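Exoenzyme S (PDB 6GN8) probably acts as a secreted virulence toxin with GTPase-activating and ADP-ribosyltransferase activities, this chain being the ADP-ribosyltransferase part. Local coordinates at residues F118-V126 against D180-S188; L32-Y43 against V57-H67. The protein carries 2 engineered substitutions. One frame throughout, in Å; residues are numbered along the deposited sequence.

Contact 1. Residues F118-V126 against D180-S188; sequences FNAVEEGKV and DMRVLLSAS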
loop_
_atom_site.group_PDB
_atom_site.type_symbol
_atom_site.label_atom_id
_atom_site.label_comp_id
_atom_site.label_asym_id
_atom_site.label_seq_id
_atom_site.Cartn_x
_atom_site.Cartn_y
_atom_site.Cartn_z
ATOM N N PHE C 118 10.605 -4.700 27.995
ATOM C CA PHE C 118 10.482 -4.167 26.640
ATOM C C PHE C 118 11.484 -3.067 26.355
ATOM O O PHE C 118 11.545 -2.593 25.226
ATOM C CB PHE C 118 9.050 -3.697 26.375
ATOM C CG PHE C 118 8.083 -4.835 26.581
ATOM C CD1 PHE C 118 7.919 -5.813 25.607
ATOM C CD2 PHE C 118 7.392 -4.973 27.778
ATOM C CE1 PHE C 118 7.079 -6.899 25.826
ATOM C CE2 PHE C 118 6.560 -6.069 27.996
ATOM C CZ PHE C 118 6.403 -7.016 27.014
ATOM N N ASN C 119 12.320 -2.725 27.347
ATOM C CA ASN C 119 13.390 -1.738 27.203
ATOM C C ASN C 119 14.366 -2.161 26.112
ATOM O O ASN C 119 14.810 -1.335 25.318
ATOM C CB ASN C 119 14.135 -1.573 28.526
ATOM C CG ASN C 119 13.646 -0.418 29.356
ATOM O OD1 ASN C 119 12.449 -0.249 29.612
ATOM N ND2 ASN C 119 14.573 0.400 29.806
ATOM N N ALA C 120 14.660 -3.466 26.063
ATOM C CA ALA C 120 15.585 -4.075 25.114
ATOM C C ALA C 120 14.998 -4.164 23.705
ATOM O O ALA C 120 15.747 -3.999 22.735
ATOM C CB ALA C 120 15.968 -5.462 25.602
ATOM N N VAL C 121 13.671 -4.426 23.597
ATOM C CA VAL C 121 12.946 -4.618 22.331
ATOM C C VAL C 121 12.913 -3.321 21.514
ATOM O O VAL C 121 12.456 -2.286 22.005
ATOM C CB VAL C 121 11.513 -5.185 22.540
ATOM C CG1 VAL C 121 10.910 -5.642 21.216
ATOM C CG2 VAL C 121 11.514 -6.332 23.550
ATOM N N GLU C 122 13.389 -3.379 20.265
ATOM C CA GLU C 122 13.348 -2.185 19.424
ATOM C C GLU C 122 11.945 -2.044 18.806
ATOM O O GLU C 122 11.187 -3.016 18.775
ATOM C CB GLU C 122 14.475 -2.183 18.361
ATOM C CG GLU C 122 14.455 -3.325 17.364
ATOM C CD GLU C 122 15.107 -3.031 16.023
ATOM O OE1 GLU C 122 14.483 -2.335 15.186
ATOM O OE2 GLU C 122 16.242 -3.515 15.803
ATOM N N GLU C 123 11.603 -0.824 18.344
ATOM C CA GLU C 123 10.321 -0.449 17.743
ATOM C C GLU C 123 10.034 -1.310 16.512
ATOM O O GLU C 123 10.919 -1.508 15.674
ATOM C CB GLU C 123 10.371 1.042 17.380
ATOM C CG GLU C 123 9.141 1.862 17.726
ATOM C CD GLU C 123 9.307 3.355 17.503
ATOM O OE1 GLU C 123 9.605 3.766 16.360
ATOM O OE2 GLU C 123 9.137 4.121 18.474
ATOM N N GLY C 124 8.830 -1.881 16.467
ATOM C CA GLY C 124 8.357 -2.769 15.402
ATOM C C GLY C 124 8.719 -4.246 15.564
ATOM O O GLY C 124 8.254 -5.100 14.800
ATOM N N LYS C 125 9.579 -4.556 16.542
ATOM C CA LYS C 125 10.005 -5.907 16.841
ATOM C C LYS C 125 9.231 -6.442 18.057
ATOM O O LYS C 125 8.596 -5.662 18.799
ATOM C CB LYS C 125 11.522 -5.945 17.077
ATOM C CG LYS C 125 12.368 -5.567 15.853
ATOM C CD LYS C 125 12.183 -6.440 14.612
ATOM C CE LYS C 125 13.453 -6.598 13.803
ATOM N NZ LYS C 125 13.831 -5.358 13.075
ATOM N N VAL C 126 9.269 -7.772 18.250
ATOM C CA VAL C 126 8.543 -8.378 19.342
ATOM C C VAL C 126 9.518 -8.940 20.397
ATOM O O VAL C 126 10.662 -9.306 20.090
ATOM C CB VAL C 126 7.445 -9.405 18.916
ATOM C CG1 VAL C 126 7.069 -9.285 17.449
ATOM C CG2 VAL C 126 7.773 -10.839 19.304
ATOM N N ASP C 180 4.248 -12.577 24.040
ATOM C CA ASP C 180 4.935 -11.836 23.008
ATOM C C ASP C 180 4.136 -10.594 22.673
ATOM O O ASP C 180 2.953 -10.654 22.311
ATOM C CB ASP C 180 5.152 -12.724 21.759
ATOM C CG ASP C 180 6.323 -13.685 21.811
ATOM O OD1 ASP C 180 7.311 -13.387 22.521
ATOM O OD2 ASP C 180 6.273 -14.715 21.108
ATOM N N MET C 181 4.800 -9.465 22.840
ATOM C CA MET C 181 4.298 -8.123 22.574
ATOM C C MET C 181 5.196 -7.400 21.539
ATOM O O MET C 181 6.434 -7.473 21.620
ATOM C CB MET C 181 4.251 -7.307 23.873
ATOM C CG MET C 181 3.285 -7.850 24.919
ATOM S SD MET C 181 1.581 -7.378 24.561
ATOM C CE MET C 181 0.815 -7.831 26.102
ATOM N N ARG C 182 4.564 -6.741 20.565
ATOM C CA ARG C 182 5.209 -5.880 19.588
ATOM C C ARG C 182 5.233 -4.464 20.100
ATOM O O ARG C 182 4.200 -3.934 20.537
ATOM C CB ARG C 182 4.486 -5.904 18.250
ATOM C CG ARG C 182 5.334 -5.288 17.120
ATOM C CD ARG C 182 4.681 -5.450 15.761
ATOM N NE ARG C 182 4.269 -6.834 15.513
ATOM C CZ ARG C 182 5.042 -7.772 14.974
ATOM N NH1 ARG C 182 4.579 -9.004 14.807
ATOM N NH2 ARG C 182 6.291 -7.489 14.613
ATOM N N VAL C 183 6.416 -3.841 20.045
ATOM C CA VAL C 183 6.563 -2.456 20.435
ATOM C C VAL C 183 6.120 -1.601 19.231
ATOM O O VAL C 183 6.858 -1.498 18.271
ATOM C CB VAL C 183 8.003 -2.138 20.899
ATOM C CG1 VAL C 183 8.147 -0.649 21.262
ATOM C CG2 VAL C 183 8.386 -3.018 22.077
ATOM N N LEU C 184 4.912 -1.025 19.272
ATOM C CA LEU C 184 4.391 -0.183 18.192
ATOM C C LEU C 184 5.023 1.216 18.198
ATOM O O LEU C 184 5.069 1.886 17.171
ATOM C CB LEU C 184 2.858 -0.059 18.318
ATOM C CG LEU C 184 2.013 -1.340 18.081
ATOM C CD1 LEU C 184 0.583 -0.993 17.915
ATOM C CD2 LEU C 184 2.494 -2.130 16.856
ATOM N N LEU C 185 5.435 1.684 19.373
ATOM C CA LEU C 185 6.023 3.003 19.600
ATOM C C LEU C 185 6.719 2.998 20.928
ATOM O O LEU C 185 6.159 2.506 21.925
ATOM C CB LEU C 185 4.932 4.095 19.569
ATOM C CG LEU C 185 5.373 5.552 19.749
ATOM C CD1 LEU C 185 5.945 6.136 18.458
ATOM C CD2 LEU C 185 4.230 6.409 20.269
ATOM N N SER C 186 7.952 3.534 20.939
ATOM C CA SER C 186 8.769 3.766 22.127
ATOM C C SER C 186 9.357 5.142 21.996
ATOM O O SER C 186 10.097 5.436 21.064
ATOM C CB SER C 186 9.837 2.702 22.335
ATOM O OG SER C 186 10.238 2.811 23.691
ATOM N N ALA C 187 8.952 6.011 22.892
ATOM C CA ALA C 187 9.310 7.406 22.869
ATOM C C ALA C 187 9.511 7.864 24.258
ATOM O O ALA C 187 9.044 7.218 25.179
ATOM C CB ALA C 187 8.194 8.202 22.220
ATOM N N SER C 188 10.220 8.957 24.410
ATOM C CA SER C 188 10.493 9.669 25.649
ATOM C C SER C 188 9.874 11.077 25.602
ATOM O O SER C 188 9.935 11.754 24.568
ATOM C CB SER C 188 11.998 9.779 25.868
ATOM O OG SER C 188 12.303 10.435 27.087
#
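Val-126 and Arg-182 form an antiparallel non-hydrogen-bonded pair, their CA atoms 4.2 Å apart. Beside it Val-183 N donates to Lys-125 O at 3.1 Å, and Gly-124 N returns a bond to Val-183 O at 2.7 Å. The type II turn Glu-122 to Lys-125 brings these groups into line, with Gly-124 taking the positive phi (86°) of its third position. Beyond Val-183 the chain bends at Leu-184 and Leu-185, a classic bulge facing Val-197.

Glu-123 crosses that corner with an extended chain: the anti lone pair of Glu-123 OE2 receives Ser-186 N at 2.8 Å, almost straight (174°). Arg-182 bends at chi3 (-50°), which turns its guanidinium edge toward Gly-124; Arg-182 NH2 donates a hydrogen bond to Gly-124 O (3.1 Å), which lies in the guanidinium plane, and Val-126 CG1 sits over one face toward its rim. Val-183 CG2 packs on Val-121 CG1 (3.7 Å), and Phe-118 CE1 lies against Met-181 CB (3.5 Å).

The loop thus joins the sheet by two main-chain bonds and one from each of two charged side chains. Glu-123 OE2 is also salt-bridged to a basic side chain of another protein's chain, and OE1 is hydrogen-bonded to a polar one there, so one carboxylate both ties loop to strand and contacts the other protein; the nearby positive charge would probably stabilise its ionised form.

Contact 2. Residues L32-Y43 against V57-H67; sequences LVKRFGADAEKY and VMALGLYTGIH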
loop_
_atom_site.group_PDB
_atom_site.type_symbol
_atom_site.label_atom_id
_atom_site.label_comp_id
_atom_site.label_asym_id
_atom_site.label_seq_id
_atom_site.Cartn_x
_atom_site.Cartn_y
_atom_site.Cartn_z
ATOM N N LEU C 32 -3.783 -25.480 46.898
ATOM C CA LEU C 32 -3.826 -24.048 47.192
ATOM C C LEU C 32 -4.415 -23.775 48.594
ATOM O O LEU C 32 -3.899 -22.904 49.299
ATOM C CB LEU C 32 -4.629 -23.300 46.110
ATOM C CG LEU C 32 -3.925 -23.108 44.751
ATOM C CD1 LEU C 32 -4.922 -22.792 43.677
ATOM C CD2 LEU C 32 -2.815 -22.027 44.813
ATOM N N VAL C 33 -5.471 -24.516 49.003
ATOM C CA VAL C 33 -6.093 -24.339 50.338
ATOM C C VAL C 33 -5.160 -24.908 51.420
ATOM O O VAL C 33 -4.992 -24.290 52.474
ATOM C CB VAL C 33 -7.530 -24.928 50.448
ATOM C CG1 VAL C 33 -8.094 -24.759 51.864
ATOM C CG2 VAL C 33 -8.466 -24.286 49.419
ATOM N N LYS C 34 -4.523 -26.057 51.149
ATOM C CA LYS C 34 -3.579 -26.658 52.097
ATOM C C LYS C 34 -2.424 -25.697 52.368
ATOM O O LYS C 34 -2.043 -25.524 53.527
ATOM C CB LYS C 34 -3.033 -28.003 51.576
ATOM C CG LYS C 34 -3.994 -29.172 51.713
ATOM C CD LYS C 34 -3.495 -30.369 50.896
ATOM C CE LYS C 34 -4.403 -31.573 50.955
ATOM N NZ LYS C 34 -3.777 -32.756 50.306
ATOM N N ARG C 35 -1.904 -25.044 51.293
ATOM C CA ARG C 35 -0.747 -24.152 51.322
ATOM C C ARG C 35 -1.056 -22.743 51.800
ATOM O O ARG C 35 -0.256 -22.202 52.559
ATOM C CB ARG C 35 -0.099 -24.091 49.924
ATOM C CG ARG C 35 1.121 -23.187 49.758
ATOM C CD ARG C 35 2.247 -23.509 50.722
ATOM N NE ARG C 35 3.423 -22.665 50.480
ATOM C CZ ARG C 35 3.594 -21.438 50.969
ATOM N NH1 ARG C 35 2.660 -20.878 51.722
ATOM N NH2 ARG C 35 4.701 -20.762 50.703
ATOM N N PHE C 36 -2.136 -22.115 51.308
ATOM C CA PHE C 36 -2.445 -20.726 51.657
ATOM C C PHE C 36 -3.642 -20.562 52.578
ATOM O O PHE C 36 -3.942 -19.433 52.924
ATOM C CB PHE C 36 -2.680 -19.885 50.388
ATOM C CG PHE C 36 -1.462 -19.812 49.513
ATOM C CD1 PHE C 36 -0.388 -18.993 49.855
ATOM C CD2 PHE C 36 -1.365 -20.590 48.362
ATOM C CE1 PHE C 36 0.764 -18.964 49.070
ATOM C CE2 PHE C 36 -0.223 -20.542 47.563
ATOM C CZ PHE C 36 0.834 -19.727 47.922
ATOM N N GLY C 37 -4.322 -21.648 52.958
ATOM C CA GLY C 37 -5.491 -21.562 53.837
ATOM C C GLY C 37 -6.473 -20.473 53.431
ATOM O O GLY C 37 -6.729 -20.300 52.235
ATOM N N ALA C 38 -6.930 -19.656 54.413
ATOM C CA ALA C 38 -7.911 -18.556 54.270
ATOM C C ALA C 38 -7.492 -17.501 53.250
ATOM O O ALA C 38 -8.349 -16.777 52.724
ATOM C CB ALA C 38 -8.148 -17.892 55.619
ATOM N N ASP C 39 -6.177 -17.410 52.979
ATOM C CA ASP C 39 -5.597 -16.483 52.000
ATOM C C ASP C 39 -6.057 -16.853 50.605
ATOM O O ASP C 39 -6.292 -15.971 49.789
ATOM C CB ASP C 39 -4.058 -16.484 52.079
ATOM C CG ASP C 39 -3.477 -15.530 53.112
ATOM O OD1 ASP C 39 -4.272 -14.887 53.844
ATOM O OD2 ASP C 39 -2.224 -15.412 53.176
ATOM N N ALA C 40 -6.178 -18.161 50.327
ATOM C CA ALA C 40 -6.681 -18.643 49.042
ATOM C C ALA C 40 -8.226 -18.649 49.039
ATOM O O ALA C 40 -8.843 -18.167 48.092
ATOM C CB ALA C 40 -6.136 -20.035 48.752
ATOM N N GLU C 41 -8.836 -19.141 50.123
ATOM C CA GLU C 41 -10.284 -19.328 50.259
ATOM C C GLU C 41 -11.113 -18.034 50.211
ATOM O O GLU C 41 -12.265 -18.106 49.789
ATOM C CB GLU C 41 -10.632 -20.094 51.530
ATOM C CG GLU C 41 -9.793 -21.324 51.787
ATOM C CD GLU C 41 -10.135 -21.952 53.120
ATOM O OE1 GLU C 41 -11.118 -22.724 53.161
ATOM O OE2 GLU C 41 -9.448 -21.655 54.124
ATOM N N LYS C 42 -10.567 -16.865 50.615
ATOM C CA LYS C 42 -11.362 -15.622 50.529
ATOM C C LYS C 42 -11.815 -15.331 49.073
ATOM O O LYS C 42 -12.882 -14.732 48.874
ATOM C CB LYS C 42 -10.636 -14.407 51.135
ATOM C CG LYS C 42 -9.430 -13.832 50.376
ATOM C CD LYS C 42 -9.014 -12.469 50.985
ATOM C CE LYS C 42 -9.918 -11.363 50.481
ATOM N NZ LYS C 42 -9.767 -10.071 51.211
ATOM N N TYR C 43 -11.047 -15.828 48.072
ATOM C CA TYR C 43 -11.380 -15.626 46.659
ATOM C C TYR C 43 -12.408 -16.610 46.120
ATOM O O TYR C 43 -12.854 -16.406 45.003
ATOM C CB TYR C 43 -10.120 -15.685 45.786
ATOM C CG TYR C 43 -9.117 -14.632 46.195
ATOM C CD1 TYR C 43 -9.378 -13.280 45.993
ATOM C CD2 TYR C 43 -7.951 -14.979 46.865
ATOM C CE1 TYR C 43 -8.492 -12.303 46.426
ATOM C CE2 TYR C 43 -7.059 -14.010 47.304
ATOM C CZ TYR C 43 -7.325 -12.673 47.066
ATOM O OH TYR C 43 -6.441 -11.712 47.485
ATOM N N VAL C 57 -9.559 -19.233 40.086
ATOM C CA VAL C 57 -10.093 -18.035 40.750
ATOM C C VAL C 57 -9.227 -17.730 41.993
ATOM O O VAL C 57 -8.828 -16.588 42.166
ATOM C CB VAL C 57 -11.611 -18.193 41.066
ATOM C CG1 VAL C 57 -12.138 -17.053 41.938
ATOM C CG2 VAL C 57 -12.425 -18.289 39.777
ATOM N N MET C 58 -8.882 -18.747 42.805
ATOM C CA MET C 58 -8.004 -18.541 43.969
ATOM C C MET C 58 -6.576 -18.152 43.531
ATOM O O MET C 58 -6.004 -17.235 44.118
ATOM C CB MET C 58 -7.939 -19.795 44.865
ATOM C CG MET C 58 -9.266 -20.183 45.525
ATOM S SD MET C 58 -9.019 -21.530 46.719
ATOM C CE MET C 58 -8.594 -22.882 45.636
ATOM N N ALA C 59 -6.005 -18.825 42.504
ATOM C CA ALA C 59 -4.653 -18.499 42.027
ATOM C C ALA C 59 -4.557 -17.052 41.475
ATOM O O ALA C 59 -3.591 -16.335 41.790
ATOM C CB ALA C 59 -4.202 -19.490 40.972
ATOM N N LEU C 60 -5.568 -16.630 40.658
ATOM C CA LEU C 60 -5.644 -15.284 40.083
ATOM C C LEU C 60 -5.788 -14.250 41.207
ATOM O O LEU C 60 -5.153 -13.205 41.138
ATOM C CB LEU C 60 -6.808 -15.175 39.064
ATOM C CG LEU C 60 -6.629 -15.909 37.707
ATOM C CD1 LEU C 60 -7.979 -16.192 37.061
ATOM C CD2 LEU C 60 -5.777 -15.111 36.732
ATOM N N GLY C 61 -6.557 -14.580 42.251
ATOM C CA GLY C 61 -6.752 -13.716 43.416
ATOM C C GLY C 61 -5.504 -13.526 44.253
ATOM O O GLY C 61 -5.133 -12.400 44.599
ATOM N N LEU C 62 -4.844 -14.647 44.591
ATOM C CA LEU C 62 -3.609 -14.669 45.375
ATOM C C LEU C 62 -2.549 -13.823 44.676
ATOM O O LEU C 62 -1.899 -12.990 45.318
ATOM C CB LEU C 62 -3.126 -16.120 45.567
ATOM C CG LEU C 62 -3.870 -16.958 46.613
ATOM C CD1 LEU C 62 -3.663 -18.409 46.360
ATOM C CD2 LEU C 62 -3.446 -16.582 48.056
ATOM N N TYR C 63 -2.421 -13.991 43.351
ATOM C CA TYR C 63 -1.494 -13.200 42.540
ATOM C C TYR C 63 -1.886 -11.728 42.578
ATOM O O TYR C 63 -1.063 -10.907 42.955
ATOM C CB TYR C 63 -1.463 -13.719 41.068
ATOM C CG TYR C 63 -0.718 -12.825 40.089
ATOM C CD1 TYR C 63 -1.355 -11.759 39.466
ATOM C CD2 TYR C 63 0.612 -13.081 39.751
ATOM C CE1 TYR C 63 -0.671 -10.917 38.601
ATOM C CE2 TYR C 63 1.300 -12.260 38.866
ATOM C CZ TYR C 63 0.653 -11.176 38.290
ATOM O OH TYR C 63 1.316 -10.322 37.439
ATOM N N THR C 64 -3.124 -11.390 42.175
ATOM C CA THR C 64 -3.557 -9.995 42.040
ATOM C C THR C 64 -3.437 -9.249 43.350
ATOM O O THR C 64 -2.887 -8.144 43.353
ATOM C CB THR C 64 -4.964 -9.898 41.435
ATOM O OG1 THR C 64 -4.976 -10.664 40.225
ATOM C CG2 THR C 64 -5.364 -8.465 41.112
ATOM N N GLY C 65 -3.904 -9.859 44.437
ATOM C CA GLY C 65 -3.878 -9.243 45.752
ATOM C C GLY C 65 -2.503 -8.947 46.319
ATOM O O GLY C 65 -2.302 -7.856 46.876
ATOM N N ILE C 66 -1.535 -9.907 46.225
ATOM C CA ILE C 66 -0.218 -9.641 46.814
ATOM C C ILE C 66 0.955 -10.452 46.229
ATOM O O ILE C 66 2.084 -9.958 46.231
ATOM C CB ILE C 66 -0.300 -9.865 48.365
ATOM C CG1 ILE C 66 0.873 -9.170 49.098
ATOM C CG2 ILE C 66 -0.452 -11.342 48.763
ATOM C CD1 ILE C 66 0.601 -8.784 50.525
ATOM N N HIS C 67 0.712 -11.687 45.794
ATOM C CA HIS C 67 1.792 -12.588 45.380
ATOM C C HIS C 67 2.417 -12.262 44.047
ATOM O O HIS C 67 3.402 -12.892 43.705
ATOM C CB HIS C 67 1.313 -14.034 45.370
ATOM C CG HIS C 67 1.119 -14.601 46.737
ATOM N ND1 HIS C 67 -0.071 -14.441 47.417
ATOM C CD2 HIS C 67 1.963 -15.333 47.496
ATOM C CE1 HIS C 67 0.081 -15.065 48.572
ATOM N NE2 HIS C 67 1.292 -15.615 48.668
HETATM O O HOH W 1 -3.624 -11.915 47.696
#
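Tyr-43 lays its ring flat on the backbone of Gly-61, whose CA stands 3.5 Å from the ring centroid and 5° off its normal, a CH-pi contact made possible by a residue without a side chain. Lys-42 CG covers the opposite ring face, so the phenol is held between the two. Beside it, segments 32-36 and 57-67 run at 31° with axes 11.6 Å apart, and Met-58 and Leu-62 span that distance as knobs in holes formed jointly by helix 32-36 and the short helix 38-41. Met-58 sits among Leu-32, Val-33, Ala-40 and Glu-41; its chain turns at chi3 (-68°), bringing Met-58 CE against both Leu-32 CB and Val-33 CG2, and Met-58 SD rests 3.8 Å from Ala-40 CB. Leu-62 CD1 fits against Phe-36 CD2 (3.7 Å), and Leu-62 CD2 touches Asp-39 O.

Met-58, Leu-62, Ala-40 and Tyr-43 are buried, whereas Phe-36 and His-67 are partly exposed and meet through one oblique ring pair, centroids 5.0 Å apart, Phe-36 CE1 lying 3.4 Å from His-67 NE2. The imidazole is steadied from its own helix, where His-67 ND1 donates to Leu-62 O at 3.1 Å across the wider pi-type turn. A water bonded to Tyr-43 OH at 2.8 Å also donates to Leu-62 O.

Helix 83-99 closes one flank, Leu-87 meeting Leu-32 and Ile-88 meeting both Phe-36 and His-67. Elsewhere Ile-164 packs on Tyr-43, while Leu-174 of strand 172-175 receives Leu-60, Tyr-63 and Thr-64, joining the helical layer to the three-stranded sheet.

In the fold
The two contacts lie on opposite sides of the chain's centre, 33 Å apart between centres and about 12 Å between nearest atoms, and follow in series: contact 2 closes before contact 1 opens. Strand 133-136 is a shared neighbour. Phe-118 and Met-181 of contact 1 touch its Leu-133, whereas Tyr-63 of segment 57-67 hydrogen-bonds Ser-134 through its hydroxyl. That strand carries a Ser-Thr-Ser sequence, consistent with the motif known from this transferase family; contact 1, and the helix that carries contact 2, probably both approach the catalytic region. Contact 1 also meets another protein's chain; contact 2 does not, although Gly-65 O binds a pentanediol probably from the crystallisation liquor.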